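Local coordinates for protein BIFUNCTIONAL PROTEIN Proline utilization A (PutA) (Corynebacterium freiburgense, PDB 5UX5) that probably couples the two oxidative steps of proline catabolism, with a flavin-dependent proline dehydrogenase and an NAD-dependent aldehyde dehydrogenase in one chain, at residues A[730-735]-A[837-842]; A[699-704]-A[831-836]. One frame throughout, in Å; residues are numbered along the deposited sequence.

Contact 1 (A[730-735]-A[837-842])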
# COMPACT_ATOMS: atom_id res chain seq x y z
N LEU A 730 6.21 -3.85 16.86
CA LEU A 730 7.12 -4.92 17.15
C LEU A 730 7.47 -5.62 15.84
O LEU A 730 6.60 -5.82 14.99
CB LEU A 730 6.48 -5.90 18.14
CG LEU A 730 5.95 -5.27 19.44
CD1 LEU A 730 4.95 -6.17 20.14
CD2 LEU A 730 7.07 -4.97 20.42
N VAL A 731 8.74 -5.95 15.69
CA VAL A 731 9.21 -6.92 14.71
C VAL A 731 9.88 -8.05 15.50
O VAL A 731 10.74 -7.80 16.37
CB VAL A 731 10.15 -6.25 13.65
CG1 VAL A 731 11.35 -5.61 14.28
CG2 VAL A 731 10.59 -7.21 12.54
N ILE A 732 9.45 -9.28 15.25
CA ILE A 732 9.93 -10.47 15.95
C ILE A 732 10.71 -11.28 14.93
O ILE A 732 10.13 -11.80 13.98
CB ILE A 732 8.79 -11.32 16.53
CG1 ILE A 732 7.83 -10.51 17.37
CG2 ILE A 732 9.32 -12.47 17.36
CD1 ILE A 732 6.65 -11.34 17.76
N LEU A 733 12.02 -11.39 15.13
CA LEU A 733 12.90 -12.11 14.22
C LEU A 733 13.15 -13.51 14.76
O LEU A 733 13.48 -13.67 15.94
CB LEU A 733 14.23 -11.39 14.08
CG LEU A 733 14.15 -9.88 13.99
CD1 LEU A 733 15.56 -9.34 13.95
CD2 LEU A 733 13.43 -9.54 12.74
N VAL A 734 12.98 -14.52 13.90
CA VAL A 734 13.29 -15.90 14.29
C VAL A 734 14.71 -16.23 13.85
O VAL A 734 15.07 -16.04 12.68
CB VAL A 734 12.29 -16.89 13.69
CG1 VAL A 734 12.68 -18.29 14.10
CG2 VAL A 734 10.86 -16.59 14.16
N GLY A 735 15.52 -16.68 14.80
CA GLY A 735 16.89 -17.01 14.45
C GLY A 735 17.64 -15.81 13.93
O GLY A 735 17.49 -14.68 14.43
N ILE A 837 5.15 -16.83 17.43
CA ILE A 837 3.70 -16.75 17.37
C ILE A 837 3.11 -16.64 18.77
O ILE A 837 2.12 -15.93 18.97
CB ILE A 837 3.10 -17.94 16.61
CG1 ILE A 837 3.52 -17.92 15.15
CG2 ILE A 837 1.60 -17.83 16.63
CD1 ILE A 837 3.12 -19.15 14.42
N GLU A 838 3.68 -17.35 19.75
CA GLU A 838 3.23 -17.16 21.12
C GLU A 838 3.38 -15.71 21.53
O GLU A 838 2.47 -15.13 22.15
CB GLU A 838 4.03 -18.03 22.09
CG GLU A 838 3.58 -19.46 22.29
CD GLU A 838 4.54 -20.19 23.22
OE1 GLU A 838 5.04 -21.29 22.86
OE2 GLU A 838 4.83 -19.64 24.30
N TRP A 839 4.51 -15.09 21.18
CA TRP A 839 4.75 -13.71 21.60
C TRP A 839 3.80 -12.74 20.91
O TRP A 839 3.29 -11.81 21.54
CB TRP A 839 6.20 -13.33 21.34
CG TRP A 839 7.18 -14.04 22.24
CD1 TRP A 839 6.90 -14.88 23.28
CD2 TRP A 839 8.59 -13.96 22.16
NE1 TRP A 839 8.05 -15.35 23.85
CE2 TRP A 839 9.11 -14.79 23.18
CE3 TRP A 839 9.48 -13.27 21.32
CZ2 TRP A 839 10.47 -14.95 23.37
CZ3 TRP A 839 10.82 -13.42 21.51
CH2 TRP A 839 11.31 -14.26 22.54
N GLN A 840 3.56 -12.94 19.60
CA GLN A 840 2.63 -12.08 18.87
C GLN A 840 1.21 -12.15 19.45
O GLN A 840 0.45 -11.17 19.37
CB GLN A 840 2.62 -12.49 17.39
CG GLN A 840 1.78 -11.64 16.45
CD GLN A 840 2.11 -11.92 15.00
OE1 GLN A 840 2.54 -13.02 14.66
NE2 GLN A 840 1.94 -10.92 14.14
N ASN A 841 0.85 -13.28 20.06
CA ASN A 841 -0.51 -13.51 20.54
C ASN A 841 -0.74 -13.05 21.98
O ASN A 841 -1.90 -13.05 22.42
CB ASN A 841 -0.84 -15.00 20.41
CG ASN A 841 -1.06 -15.41 18.95
OD1 ASN A 841 -1.43 -14.59 18.10
ND2 ASN A 841 -0.84 -16.68 18.67
N SER A 842 0.30 -12.64 22.71
CA SER A 842 0.21 -12.31 24.13
C SER A 842 0.44 -10.82 24.45
O SER A 842 0.88 -10.48 25.54
CB SER A 842 1.21 -13.15 24.92
OG SER A 842 2.49 -13.09 24.34
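Ile732 meets helix residues Trp839 and Gln840 with both of its branches, a compact example of how one beta-branched side chain can serve two neighbours at once. With CG1 anti to the carbonyl carbon (chi1 -52°), the CG2 methyl is left anti to the backbone N and heads for the indole, ending 4.0 Å from Trp839 CE3 on the six-membered part of the ring. The approach is oblique: the isoleucine side chain and the indole run neither alongside each other nor at a right angle, and the methyl group comes in at a slant to the aromatic plane. The other branch is stretched out (chi2 173°), which carries CD1 to the helix itself. Nearest to it there is Gln840 N, 3.9 Å from Ile732 CD1; CB of Trp839 follows at 4.1 Å and CB of Gln840 at 4.2 Å, so that a methyl group lies against the helix backbone between the roots of two consecutive side chains. No hydrogen bond crosses the interface; it rests on apolar packing alone, and all three touching residues are buried. Gln840 contributes with its aliphatic base. Its polar end turns elsewhere, OE1 accepting a hydrogen bond from NE1 of Trp862, so the buried amide oxygen is satisfied by a second tryptophan. The carbonyl O of Trp839 is likewise engaged, by NE2 of His816. In the aldehyde dehydrogenase part of the chain, strand 728-734 runs between strands 696-700 and 824-830, parallel to both, and helix 833-841 packs across this group. Trp839 and Ile732 both touch Ala830 on strand 824-830, Gln840 reaches Ile699 on strand 696-700, and on the opposite face of the strand Val731 and Leu733 pack against Phe740 of helix 740-750.

Contact 2 (A[699-704]-A[831-836])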
# COMPACT_ATOMS: atom_id res chain seq x y z
N ILE A 699 6.34 -10.81 12.12
CA ILE A 699 7.34 -11.86 12.27
C ILE A 699 8.17 -12.00 10.99
O ILE A 699 7.61 -12.05 9.88
CB ILE A 699 6.68 -13.20 12.64
CG1 ILE A 699 5.91 -13.07 13.96
CG2 ILE A 699 7.71 -14.29 12.70
CD1 ILE A 699 5.24 -14.35 14.38
N VAL A 700 9.49 -12.05 11.15
CA VAL A 700 10.44 -12.20 10.06
C VAL A 700 11.28 -13.43 10.37
O VAL A 700 12.05 -13.44 11.33
CB VAL A 700 11.33 -10.96 9.91
CG1 VAL A 700 12.32 -11.10 8.71
CG2 VAL A 700 10.45 -9.72 9.80
N THR A 701 11.17 -14.44 9.54
CA THR A 701 11.90 -15.69 9.67
C THR A 701 13.04 -15.73 8.67
O THR A 701 13.00 -15.04 7.65
CB THR A 701 10.97 -16.88 9.43
OG1 THR A 701 10.78 -17.08 8.02
CG2 THR A 701 9.62 -16.65 10.10
N PRO A 702 14.05 -16.58 8.88
CA PRO A 702 15.19 -16.60 7.94
C PRO A 702 14.81 -16.85 6.49
O PRO A 702 15.57 -16.47 5.59
CB PRO A 702 16.07 -17.73 8.48
CG PRO A 702 15.75 -17.81 9.90
CD PRO A 702 14.27 -17.50 10.00
N SER A 703 13.63 -17.43 6.22
CA SER A 703 13.17 -17.71 4.86
C SER A 703 12.54 -16.49 4.18
O SER A 703 11.88 -16.64 3.16
CB SER A 703 12.19 -18.88 4.88
OG SER A 703 12.84 -20.08 5.29
N ALA A 704 12.68 -15.31 4.75
CA ALA A 704 12.08 -14.11 4.21
C ALA A 704 13.04 -13.42 3.27
O ALA A 704 14.25 -13.63 3.32
CB ALA A 704 11.69 -13.13 5.31
N GLU A 831 13.43 -17.79 19.40
CA GLU A 831 14.15 -19.00 19.05
C GLU A 831 13.48 -19.81 17.95
O GLU A 831 14.14 -20.67 17.36
CB GLU A 831 14.33 -19.88 20.28
N SER A 832 12.18 -19.61 17.71
CA SER A 832 11.46 -20.43 16.73
C SER A 832 10.21 -19.70 16.30
O SER A 832 9.72 -18.81 17.01
CB SER A 832 11.08 -21.79 17.29
OG SER A 832 9.92 -21.66 18.10
N LEU A 833 9.68 -20.09 15.14
CA LEU A 833 8.40 -19.55 14.71
C LEU A 833 7.31 -19.81 15.76
O LEU A 833 6.50 -18.92 16.06
CB LEU A 833 8.01 -20.13 13.34
CG LEU A 833 6.63 -19.75 12.79
CD1 LEU A 833 6.44 -18.26 12.63
CD2 LEU A 833 6.30 -20.46 11.49
N GLU A 834 7.29 -21.01 16.34
CA GLU A 834 6.25 -21.32 17.31
C GLU A 834 6.30 -20.38 18.50
O GLU A 834 5.27 -19.88 18.96
CB GLU A 834 6.36 -22.78 17.74
CG GLU A 834 5.83 -23.76 16.70
CD GLU A 834 6.76 -23.90 15.48
OE1 GLU A 834 6.38 -24.65 14.55
OE2 GLU A 834 7.85 -23.26 15.43
N GLN A 835 7.51 -20.05 18.97
CA GLN A 835 7.63 -19.10 20.07
C GLN A 835 7.24 -17.69 19.63
O GLN A 835 6.50 -17.00 20.35
CB GLN A 835 9.05 -19.09 20.60
CG GLN A 835 9.30 -17.93 21.51
CD GLN A 835 10.62 -18.03 22.18
OE1 GLN A 835 11.67 -17.90 21.54
NE2 GLN A 835 10.60 -18.28 23.48
N ALA A 836 7.72 -17.25 18.45
CA ALA A 836 7.37 -15.92 17.95
C ALA A 836 5.86 -15.76 17.84
O ALA A 836 5.32 -14.69 18.16
CB ALA A 836 8.01 -15.68 16.59
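Ala836 lies against both methyl-bearing branches of Ile699, and here the contact is closest. Its CB is 3.8 Å from Ile699 CD1 and 4.1 Å from Ile699 CG2, and the small side chain brings strand and helix near enough for their CA atoms, in Ile699 and Ala836, to be 7.0 Å apart. Leu833, one turn earlier, also reaches CG2: with CG anti to its backbone N (chi1 175°), the leucine side chain crosses that of Ile699 at about a right angle and places CD1 at 4.2 Å from Ile699 CG2. Farther along, the packing thins out, and Thr701 adds just its CG2 methyl at 4.4 Å from the same Leu833 CD1. The arrangement is that of an alpha/beta layer, as in the aldehyde dehydrogenase fold: helix 833-841 follows strand 824-830, passes over strands 728-734 and 696-700, and leads into strand 845-852, with all four strands parallel. At the looser end the two segments part. Strand 696-700 gives way to a type I turn from Thr701 to Ala704, while the hydroxyl OG1 of Thr701 is hydrogen-bonded to Glu858 of helix 856-865. The helix start lies toward solvent, with Glu831 and Glu834 exposed, and is tied up locally: Ser832 is the N-cap, its OG accepting a bond from Gln835 N at 3.0 Å, and Gln835 OE1 in turn takes the N-H of Glu831 (N to OE1, 2.8 Å), nearly straight at 172°.

In the fold
Contacts 1 and 2 are successive places along one helix-on-strands interface, their centres about 7 Å apart. Helix 833-841 supplies its first turn to contact 2 and its last residues to contact 1, while the partner strands are neighbours joined by probable backbone hydrogen bonds, Val700 N to Ile732 O and Val734 N to Val700 O, both 2.9 Å. Side chains mix across the boundary as well: Ala836 also touches Ile732, and Gln840 also touches Ile699, so the two patches run into each other, with the Gln840 amide at the junction. Both lie in the aldehyde dehydrogenase part of the chain, which binds NAD, whereas FAD belongs to the proline dehydrogenase part. The role visible here is structural packing.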